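Local coordinates for peroxiredoxin (Clostridioides difficile, PDB 6TSB), which probably hydrolyses chitin through its family 18 glycoside hydrolase domain, the part present here, and in its full-length form probably also reduces peroxides as a peroxiredoxin, at residues R115-F118 and A119-V122; Q121-Q124 and M125-Y129; T335-A339 and N340-R344; T345-I348 and G349-P353. One frame throughout, in Å; residues are numbered along the deposited sequence.

In the fold
Four short-range contacts, in two pairs, sit at opposite ends of an elongated chain. Contacts 1 and 2 overlap at Gln121 and Val122 on helix 112-128, which links the parallel neighbouring strands 92-98 and 133-137 of the barrel sheet; their centres lie 10 Å apart. Much later in the sequence, contact 3 starts helix 341-351 after strand 328-332, and contact 4 ends that helix before helix 353-361, with 14 Å between the centres. The pairs stand about 66 to 68 Å apart, centre to centre. Contacts 3 and 4 both meet the second subunit, including residues on its strand 37-43, consistent with a barrel completed across the dimer.

Contact 1: R115-F118 and A119-V122; sequences RYNF and ARQV
Arg120 reaches back along helix 112-128 to Tyr116 and Asn117. Its CB lies 3.4 Å from Tyr116 O, the carbonyl that also accepts the backbone N-H of Arg120. Beyond CB the chain runs extended through CG and CD, then bends at chi3 (36°), and this turn brings the guanidinium alongside the amide of Asn117. NE and CZ only approach the amide; at the tip NH2 stands 2.7 Å from Asn117 OD1, a weak hydrogen bond because its angle is just 129°. The amide and guanidinium planes are inclined by 38°, and Asn117 O lies over one face of the guanidinium. This helix belongs to a beta-alpha-beta crossover of the family 18 TIM barrel, and its two sides differ accordingly. On the inner side Val122 CG2 comes within 3.5 Å of Phe118 CE2, meeting the ring obliquely; both side chains also touch Ile97 on strand 92-98 and Ile165 on helix 154-169. Gln121 CG packs 3.2 Å from Asn117 O, while the amide beyond it is held from outside the helix, NE2 bonding to Asn69 OD1 and OE1 to the backbone N of Leu70.

Contact 2: Q121-Q124 and M125-Y129; sequences QVNQ and MINEY
Gln124 O receives the backbone N-H of Glu128 at 2.9 Å, one turn further along helix 112-128, and the same two residues meet again through their side chains. Gln124 NE2 lies 3.0 Å from Glu128 OE1. Although amide and carboxylate are nearly coplanar, 14° apart, the N-H points poorly at the oxygen and the bond is weak. Gln124 gets there by a bend at chi2 (-145°), whereas Glu128 stretches out beyond CG, so that the two flat groups come level on the exposed side.

Asn123 and Asn127, a turn apart as well, behave differently: their amide planes stand 78° apart, and Asn127 CG rests 3.4 Å from Asn123 O. Towards the protein interior, Val122 and Ile126 lie side by side and point the same way, with Val122 CG1 4.0 Å from Ile126 CD1. Ile126 CG1 comes closer still to the backbone, 3.4 Å from Val122 O. Ile126 continues the apolar row by touching Ile169 of helix 154-169, and Met125 rests on Leu70 and Leu131. Polar pairs on one side and aliphatic ones on the other make this an amphipathic outer helix of a TIM barrel, here the helix leading to strand 133-137, around which the DxxDxDxE signature of family 18 runs.

Contact 3: T335-A339 and N340-R344; sequences TYDQA and NILAR
Asp337 holds out its carboxylate to three successive backbone N-H groups at the start of helix 341-351. Leu342 N meets Asp337 OD1 at 3.0 Å, on the syn side though 34° out of the carboxylate plane. Ile341 N reaches Asp337 OD1 at the same 3.0 Å, but at a poor angle that makes the bond weak. The other oxygen, Asp337 OD2, takes Ala343 N at 3.1 Å from above the plane. CG stands anti to the backbone N of Asp337 (chi1 172°), which swings the carboxylate away from its own N and over the opening turn of the helix. Leu342 CB and Ala343 CB, 3.7 Å from Asp337 OD1 and 3.5 Å from Asp337 OD2 respectively, lie against the buried carboxylate. The helix dipole and the gathered N-H groups would probably favour its charged form.

What sets this up is a type I beta turn from Asp337 to Asn340, closed by Asn340 N on Asp337 O at 2.9 Å. Asn340 then takes a left-handed backbone conformation and leads the chain into the helix. Further out, the second subunit holds the turn: its Asp273 accepts Gln338 N, and its Asn48 bonds the side chains of both Gln338 and Asn340. A turn-borne aspartate bonded to the N-terminal amides of a helix thus stands at the dimer interface, just after strand 328-332, which probably belongs to a barrel shared with the second subunit.

Contact 4: T345-I348 and G349-P353; sequences TMSI and GINDP
Ile348 and Asp352 are joined near the end of helix 341-351, where Asp352 N donates to Ile348 O at 2.7 Å. Gly349 N to Thr345 O, at 2.8 Å, and Asn351 N to Ser347 O, at 2.9 Å, carry the helical pattern through the same turns. Between them Ile350 N is held only weakly by Met346 O, 3.4 Å away. Asp352 leaves helical geometry, and Pro353, which has no N-H, opens the next helix, its N lying 3.3 Å from Ile348 O.

The isoleucine side chains meet backbone carbonyl oxygens within the segment. In Ile348, CG1 is anti to the carbonyl carbon (chi1 -65°), which leaves CG2 beside that carbon and 3.4 Å from Asp352 O. Ile350 CG1 sits 3.7 Å from Met346 O. Both isoleucines have apolar neighbours elsewhere, Ile348 on Leu356 of helix 353-361 and Ile350 on Val321 and Val329, with Val38 of the second subunit also against Ile350.

Among the polar side chains, Asn351 bends back over its own helix, its CB 3.3 Å from Ser347 O. Two hydroxyls bond beyond the segment: Thr345 OG1 to Ile341 O one turn back, and Ser347 OG to Leu53 O of the second subunit. Inside the segment the hold is therefore largely main-chain bonding, while several side chains, those of Ser347, Ile348 and Ile350 among them, bind the helix to its neighbours, including the other subunit, whose strand 37-43 it touches at Val38 and Ala39.

Contact 1: R115-F118 and A119-V122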
loop_
_atom_site.group_PDB
_atom_site.type_symbol
_atom_site.label_atom_id
_atom_site.label_comp_id
_atom_site.label_asym_id
_atom_site.label_seq_id
_atom_site.Cartn_x
_atom_site.Cartn_y
_atom_site.Cartn_z
ATOM N N ARG A 115 28.897 43.076 7.059
ATOM C CA ARG A 115 27.419 43.004 6.885
ATOM C C ARG A 115 27.004 43.924 5.729
ATOM O O ARG A 115 26.177 43.498 4.922
ATOM C CB ARG A 115 26.674 43.328 8.194
ATOM C CG ARG A 115 26.827 42.248 9.268
ATOM C CD ARG A 115 25.896 42.383 10.463
ATOM N NE ARG A 115 26.060 43.631 11.208
ATOM C CZ ARG A 115 26.827 43.786 12.287
ATOM N NH1 ARG A 115 27.539 42.783 12.772
ATOM N NH2 ARG A 115 26.919 44.970 12.861
ATOM N N TYR A 116 27.529 45.146 5.663
ATOM C CA TYR A 116 27.210 46.106 4.578
ATOM C C TYR A 116 27.714 45.519 3.247
ATOM O O TYR A 116 27.008 45.552 2.255
ATOM C CB TYR A 116 27.822 47.479 4.875
ATOM C CG TYR A 116 27.441 48.552 3.878
ATOM C CD1 TYR A 116 26.244 49.249 3.989
ATOM C CD2 TYR A 116 28.251 48.845 2.790
ATOM C CE1 TYR A 116 25.876 50.219 3.065
ATOM C CE2 TYR A 116 27.900 49.807 1.856
ATOM C CZ TYR A 116 26.706 50.500 1.991
ATOM O OH TYR A 116 26.356 51.461 1.083
ATOM N N ASN A 117 28.926 44.966 3.254
ATOM C CA ASN A 117 29.602 44.379 2.069
ATOM C C ASN A 117 28.796 43.183 1.549
ATOM O O ASN A 117 28.523 43.134 0.349
ATOM C CB ASN A 117 31.026 43.948 2.398
ATOM C CG ASN A 117 31.760 43.455 1.175
ATOM O OD1 ASN A 117 31.733 44.102 0.144
ATOM N ND2 ASN A 117 32.422 42.319 1.279
ATOM N N PHE A 118 28.434 42.246 2.424
ATOM C CA PHE A 118 27.586 41.091 2.041
ATOM C C PHE A 118 26.285 41.594 1.427
ATOM O O PHE A 118 25.951 41.165 0.344
ATOM C CB PHE A 118 27.292 40.185 3.231
ATOM C CG PHE A 118 26.734 38.845 2.832
ATOM C CD1 PHE A 118 27.574 37.784 2.552
ATOM C CD2 PHE A 118 25.366 38.650 2.728
ATOM C CE1 PHE A 118 27.056 36.559 2.173
ATOM C CE2 PHE A 118 24.850 37.418 2.352
ATOM C CZ PHE A 118 25.698 36.380 2.076
ATOM N N ALA A 119 25.570 42.478 2.121
ATOM C CA ALA A 119 24.279 42.972 1.630
ATOM C C ALA A 119 24.498 43.562 0.233
ATOM O O ALA A 119 23.763 43.155 -0.639
ATOM C CB ALA A 119 23.664 43.968 2.574
ATOM N N ARG A 120 25.459 44.476 0.056
ATOM C CA ARG A 120 25.739 45.175 -1.231
ATOM C C ARG A 120 25.874 44.123 -2.346
ATOM O O ARG A 120 25.358 44.357 -3.432
ATOM C CB ARG A 120 27.008 46.047 -1.149
ATOM C CG ARG A 120 27.181 47.065 -2.281
ATOM C CD ARG A 120 28.532 47.807 -2.358
ATOM N NE ARG A 120 29.672 46.951 -1.980
ATOM C CZ ARG A 120 30.263 46.022 -2.750
ATOM N NH1 ARG A 120 29.881 45.823 -4.001
ATOM N NH2 ARG A 120 31.250 45.288 -2.269
ATOM N N GLN A 121 26.556 43.008 -2.084
ATOM C CA GLN A 121 26.826 41.982 -3.111
ATOM C C GLN A 121 25.543 41.200 -3.405
ATOM O O GLN A 121 25.369 40.744 -4.544
ATOM C CB GLN A 121 27.915 41.049 -2.607
ATOM C CG GLN A 121 29.231 41.768 -2.406
ATOM C CD GLN A 121 30.388 40.827 -2.606
ATOM O OE1 GLN A 121 30.438 40.056 -3.560
ATOM N NE2 GLN A 121 31.337 40.901 -1.698
ATOM N N VAL A 122 24.694 41.010 -2.394
ATOM C CA VAL A 122 23.375 40.345 -2.587
ATOM C C VAL A 122 22.573 41.203 -3.561
ATOM O O VAL A 122 22.017 40.664 -4.529
ATOM C CB VAL A 122 22.652 40.125 -1.247
ATOM C CG1 VAL A 122 21.195 39.741 -1.439
ATOM C CG2 VAL A 122 23.389 39.075 -0.418
#

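Contact 2: Q121-Q124 and M125-Y129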
loop_
_atom_site.group_PDB
_atom_site.type_symbol
_atom_site.label_atom_id
_atom_site.label_comp_id
_atom_site.label_asym_id
_atom_site.label_seq_id
_atom_site.Cartn_x
_atom_site.Cartn_y
_atom_site.Cartn_z
ATOM N N GLN A 121 26.556 43.008 -2.084
ATOM C CA GLN A 121 26.826 41.982 -3.111
ATOM C C GLN A 121 25.543 41.200 -3.405
ATOM O O GLN A 121 25.369 40.744 -4.544
ATOM C CB GLN A 121 27.915 41.049 -2.607
ATOM C CG GLN A 121 29.231 41.768 -2.406
ATOM C CD GLN A 121 30.388 40.827 -2.606
ATOM O OE1 GLN A 121 30.438 40.056 -3.560
ATOM N NE2 GLN A 121 31.337 40.901 -1.698
ATOM N N VAL A 122 24.694 41.010 -2.394
ATOM C CA VAL A 122 23.375 40.345 -2.587
ATOM C C VAL A 122 22.573 41.203 -3.561
ATOM O O VAL A 122 22.017 40.664 -4.529
ATOM C CB VAL A 122 22.652 40.125 -1.247
ATOM C CG1 VAL A 122 21.195 39.741 -1.439
ATOM C CG2 VAL A 122 23.389 39.075 -0.418
ATOM N N ASN A 123 22.533 42.508 -3.326
ATOM C CA ASN A 123 21.689 43.422 -4.126
ATOM C C ASN A 123 22.271 43.481 -5.538
ATOM O O ASN A 123 21.502 43.633 -6.494
ATOM C CB ASN A 123 21.604 44.795 -3.484
ATOM C CG ASN A 123 20.643 45.707 -4.206
ATOM O OD1 ASN A 123 21.039 46.757 -4.701
ATOM N ND2 ASN A 123 19.398 45.291 -4.313
ATOM N N GLN A 124 23.591 43.348 -5.646
ATOM C CA GLN A 124 24.285 43.357 -6.944
ATOM C C GLN A 124 23.894 42.102 -7.720
ATOM O O GLN A 124 23.563 42.218 -8.886
ATOM C CB GLN A 124 25.793 43.428 -6.777
ATOM C CG GLN A 124 26.463 43.947 -8.035
ATOM C CD GLN A 124 27.797 43.283 -8.267
ATOM O OE1 GLN A 124 28.809 43.673 -7.683
ATOM N NE2 GLN A 124 27.794 42.274 -9.131
ATOM N N MET A 125 23.948 40.938 -7.101
ATOM C CA MET A 125 23.564 39.680 -7.779
ATOM C C MET A 125 22.075 39.718 -8.162
ATOM O O MET A 125 21.734 39.208 -9.251
ATOM C CB MET A 125 23.863 38.491 -6.877
ATOM C CG MET A 125 23.406 37.184 -7.446
ATOM S SD MET A 125 23.764 35.895 -6.272
ATOM C CE MET A 125 25.549 35.892 -6.400
ATOM N N ILE A 126 21.213 40.327 -7.343
ATOM C CA ILE A 126 19.756 40.445 -7.643
ATOM C C ILE A 126 19.573 41.341 -8.871
ATOM O O ILE A 126 18.778 40.961 -9.740
ATOM C CB ILE A 126 18.928 40.946 -6.440
ATOM C CG1 ILE A 126 18.818 39.872 -5.352
ATOM C CG2 ILE A 126 17.550 41.424 -6.883
ATOM C CD1 ILE A 126 18.276 40.386 -4.026
ATOM N N ASN A 127 20.247 42.489 -8.947
ATOM C CA ASN A 127 20.092 43.425 -10.098
ATOM C C ASN A 127 20.694 42.795 -11.360
ATOM O O ASN A 127 20.056 42.886 -12.432
ATOM C CB ASN A 127 20.674 44.803 -9.777
ATOM C CG ASN A 127 19.827 45.536 -8.754
ATOM O OD1 ASN A 127 18.631 45.283 -8.627
ATOM N ND2 ASN A 127 20.434 46.446 -8.014
ATOM N N GLU A 128 21.840 42.126 -11.214
ATOM C CA GLU A 128 22.653 41.576 -12.331
ATOM C C GLU A 128 21.863 40.487 -13.071
ATOM O O GLU A 128 21.912 40.486 -14.308
ATOM C CB GLU A 128 23.979 41.041 -11.784
ATOM C CG GLU A 128 24.820 40.283 -12.797
ATOM C CD GLU A 128 26.232 39.956 -12.324
ATOM O OE1 GLU A 128 26.817 40.773 -11.550
ATOM O OE2 GLU A 128 26.761 38.887 -12.740
ATOM N N TYR A 129 21.171 39.599 -12.342
ATOM C CA TYR A 129 20.408 38.456 -12.896
ATOM C C TYR A 129 18.899 38.721 -12.969
ATOM O O TYR A 129 18.167 37.807 -13.354
ATOM C CB TYR A 129 20.696 37.213 -12.069
ATOM C CG TYR A 129 22.033 36.594 -12.345
ATOM C CD1 TYR A 129 22.194 35.675 -13.365
ATOM C CD2 TYR A 129 23.135 36.892 -11.570
ATOM C CE1 TYR A 129 23.420 35.088 -13.625
ATOM C CE2 TYR A 129 24.364 36.294 -11.805
ATOM C CZ TYR A 129 24.515 35.392 -12.841
ATOM O OH TYR A 129 25.720 34.785 -13.063
#

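Contact 3: T335-A339 and N340-R344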
loop_
_atom_site.group_PDB
_atom_site.type_symbol
_atom_site.label_atom_id
_atom_site.label_comp_id
_atom_site.label_asym_id
_atom_site.label_seq_id
_atom_site.Cartn_x
_atom_site.Cartn_y
_atom_site.Cartn_z
ATOM N N THR A 335 -0.722 -25.425 -2.850
ATOM C CA THR A 335 0.342 -25.637 -3.873
ATOM C C THR A 335 0.755 -24.334 -4.556
ATOM O O THR A 335 1.821 -24.322 -5.202
ATOM C CB THR A 335 -0.154 -26.627 -4.928
ATOM O OG1 THR A 335 -0.056 -27.854 -4.212
ATOM C CG2 THR A 335 0.635 -26.661 -6.223
ATOM N N TYR A 336 -0.061 -23.286 -4.475
ATOM C CA TYR A 336 0.199 -21.980 -5.136
ATOM C C TYR A 336 0.927 -21.013 -4.185
ATOM O O TYR A 336 1.347 -19.931 -4.623
ATOM C CB TYR A 336 -1.125 -21.388 -5.608
ATOM C CG TYR A 336 -1.831 -22.143 -6.707
ATOM C CD1 TYR A 336 -1.257 -23.219 -7.372
ATOM C CD2 TYR A 336 -3.079 -21.714 -7.123
ATOM C CE1 TYR A 336 -1.919 -23.856 -8.413
ATOM C CE2 TYR A 336 -3.762 -22.355 -8.141
ATOM C CZ TYR A 336 -3.183 -23.428 -8.792
ATOM O OH TYR A 336 -3.892 -24.013 -9.802
ATOM N N ASP A 337 1.084 -21.428 -2.929
ATOM C CA ASP A 337 1.493 -20.620 -1.757
ATOM C C ASP A 337 2.419 -21.524 -0.929
ATOM O O ASP A 337 2.073 -21.874 0.241
ATOM C CB ASP A 337 0.233 -20.114 -1.028
ATOM C CG ASP A 337 0.465 -19.428 0.317
ATOM O OD1 ASP A 337 1.193 -18.415 0.349
ATOM O OD2 ASP A 337 -0.075 -19.930 1.332
ATOM N N GLN A 338 3.550 -21.922 -1.536
ATOM C CA GLN A 338 4.472 -22.971 -1.011
ATOM C C GLN A 338 5.079 -22.497 0.315
ATOM O O GLN A 338 5.352 -23.351 1.155
ATOM C CB GLN A 338 5.541 -23.334 -2.051
ATOM C CG GLN A 338 5.016 -24.057 -3.297
ATOM C CD GLN A 338 4.566 -25.494 -3.097
ATOM O OE1 GLN A 338 4.601 -26.051 -1.998
ATOM N NE2 GLN A 338 4.119 -26.121 -4.177
ATOM N N ALA A 339 5.244 -21.186 0.526
ATOM C CA ALA A 339 5.804 -20.620 1.779
ATOM C C ALA A 339 4.703 -20.399 2.834
ATOM O O ALA A 339 5.052 -19.981 3.932
ATOM C CB ALA A 339 6.547 -19.333 1.472
ATOM N N ASN A 340 3.421 -20.645 2.524
ATOM C CA ASN A 340 2.301 -20.566 3.509
ATOM C C ASN A 340 2.111 -19.128 4.004
ATOM O O ASN A 340 1.714 -18.943 5.157
ATOM C CB ASN A 340 2.495 -21.539 4.676
ATOM C CG ASN A 340 2.378 -22.977 4.220
ATOM O OD1 ASN A 340 1.804 -23.250 3.169
ATOM N ND2 ASN A 340 2.923 -23.891 4.997
ATOM N N ILE A 341 2.364 -18.149 3.144
ATOM C CA ILE A 341 2.224 -16.714 3.500
ATOM C C ILE A 341 0.726 -16.387 3.526
ATOM O O ILE A 341 0.244 -15.903 4.564
ATOM C CB ILE A 341 3.008 -15.837 2.516
ATOM C CG1 ILE A 341 4.508 -16.117 2.605
ATOM C CG2 ILE A 341 2.691 -14.360 2.735
ATOM C CD1 ILE A 341 5.262 -15.648 1.385
ATOM N N LEU A 342 0.005 -16.680 2.441
ATOM C CA LEU A 342 -1.465 -16.465 2.401
ATOM C C LEU A 342 -2.146 -17.361 3.439
ATOM O O LEU A 342 -2.978 -16.852 4.164
ATOM C CB LEU A 342 -1.986 -16.695 0.984
ATOM C CG LEU A 342 -1.395 -15.758 -0.057
ATOM C CD1 LEU A 342 -2.222 -15.741 -1.332
ATOM C CD2 LEU A 342 -1.217 -14.351 0.506
ATOM N N ALA A 343 -1.743 -18.620 3.548
ATOM C CA ALA A 343 -2.326 -19.599 4.480
ATOM C C ALA A 343 -2.304 -19.023 5.901
ATOM O O ALA A 343 -3.326 -19.134 6.609
ATOM C CB ALA A 343 -1.578 -20.905 4.384
ATOM N N ARG A 344 -1.167 -18.464 6.313
ATOM C CA ARG A 344 -0.970 -17.918 7.684
ATOM C C ARG A 344 -1.994 -16.797 7.919
ATOM O O ARG A 344 -2.687 -16.817 8.958
ATOM C CB ARG A 344 0.463 -17.397 7.843
ATOM C CG ARG A 344 0.930 -17.298 9.287
ATOM C CD ARG A 344 2.315 -16.687 9.430
ATOM N NE ARG A 344 2.412 -15.929 10.668
ATOM C CZ ARG A 344 2.144 -14.626 10.794
ATOM N NH1 ARG A 344 1.774 -13.889 9.758
ATOM N NH2 ARG A 344 2.257 -14.053 11.978
#

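Contact 4: T345-I348 and G349-P353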
loop_
_atom_site.group_PDB
_atom_site.type_symbol
_atom_site.label_atom_id
_atom_site.label_comp_id
_atom_site.label_asym_id
_atom_site.label_seq_id
_atom_site.Cartn_x
_atom_site.Cartn_y
_atom_site.Cartn_z
ATOM N N THR A 345 -2.059 -15.863 6.972
ATOM C CA THR A 345 -2.939 -14.672 6.982
ATOM C C THR A 345 -4.368 -15.185 7.152
ATOM O O THR A 345 -5.045 -14.700 8.074
ATOM C CB THR A 345 -2.804 -13.835 5.699
ATOM O OG1 THR A 345 -1.471 -13.350 5.555
ATOM C CG2 THR A 345 -3.720 -12.628 5.663
ATOM N N MET A 346 -4.774 -16.148 6.312
ATOM C CA MET A 346 -6.121 -16.766 6.337
ATOM C C MET A 346 -6.345 -17.461 7.695
ATOM O O MET A 346 -7.423 -17.277 8.298
ATOM C CB MET A 346 -6.267 -17.741 5.164
ATOM C CG MET A 346 -7.620 -18.373 5.090
ATOM S SD MET A 346 -7.813 -19.375 3.609
ATOM C CE MET A 346 -6.979 -20.847 4.202
ATOM N N SER A 347 -5.366 -18.175 8.241
ATOM C CA SER A 347 -5.567 -18.889 9.533
ATOM C C SER A 347 -5.675 -17.889 10.696
ATOM O O SER A 347 -6.490 -18.103 11.633
ATOM C CB SER A 347 -4.477 -19.878 9.794
ATOM O OG SER A 347 -4.794 -20.612 10.976
ATOM N N ILE A 348 -4.846 -16.848 10.674
ATOM C CA ILE A 348 -4.810 -15.843 11.774
ATOM C C ILE A 348 -6.088 -14.984 11.661
ATOM O O ILE A 348 -6.709 -14.703 12.721
ATOM C CB ILE A 348 -3.478 -15.050 11.741
ATOM C CG1 ILE A 348 -2.269 -15.946 12.039
ATOM C CG2 ILE A 348 -3.515 -13.867 12.693
ATOM C CD1 ILE A 348 -2.414 -16.808 13.283
ATOM N N GLY A 349 -6.506 -14.673 10.428
ATOM C CA GLY A 349 -7.725 -13.910 10.086
ATOM C C GLY A 349 -8.959 -14.420 10.814
ATOM O O GLY A 349 -9.769 -13.558 11.272
ATOM N N ILE A 350 -9.067 -15.747 10.916
ATOM C CA ILE A 350 -10.122 -16.511 11.643
ATOM C C ILE A 350 -9.756 -16.707 13.115
ATOM O O ILE A 350 -10.676 -16.611 13.936
ATOM C CB ILE A 350 -10.368 -17.893 10.980
ATOM C CG1 ILE A 350 -10.886 -17.757 9.548
ATOM C CG2 ILE A 350 -11.287 -18.754 11.832
ATOM C CD1 ILE A 350 -12.143 -16.932 9.415
ATOM N N ASN A 351 -8.517 -17.065 13.462
ATOM C CA ASN A 351 -8.213 -17.589 14.835
ATOM C C ASN A 351 -7.736 -16.487 15.803
ATOM O O ASN A 351 -7.926 -16.671 17.042
ATOM C CB ASN A 351 -7.219 -18.755 14.779
ATOM C CG ASN A 351 -7.859 -19.979 14.167
ATOM O OD1 ASN A 351 -7.646 -20.272 12.989
ATOM N ND2 ASN A 351 -8.712 -20.646 14.928
ATOM N N ASP A 352 -7.107 -15.415 15.308
ATOM C CA ASP A 352 -6.543 -14.333 16.171
ATOM C C ASP A 352 -6.523 -13.036 15.370
ATOM O O ASP A 352 -5.476 -12.478 15.054
ATOM C CB ASP A 352 -5.168 -14.722 16.717
ATOM C CG ASP A 352 -5.055 -14.516 18.217
ATOM O OD1 ASP A 352 -5.271 -13.365 18.668
ATOM O OD2 ASP A 352 -4.798 -15.518 18.926
ATOM N N PRO A 353 -7.707 -12.500 15.013
ATOM C CA PRO A 353 -7.773 -11.377 14.077
ATOM C C PRO A 353 -7.122 -10.096 14.637
ATOM O O PRO A 353 -6.785 -9.233 13.851
ATOM C CB PRO A 353 -9.273 -11.175 13.790
ATOM C CG PRO A 353 -10.000 -12.295 14.536
ATOM C CD PRO A 353 -9.023 -12.917 15.515
#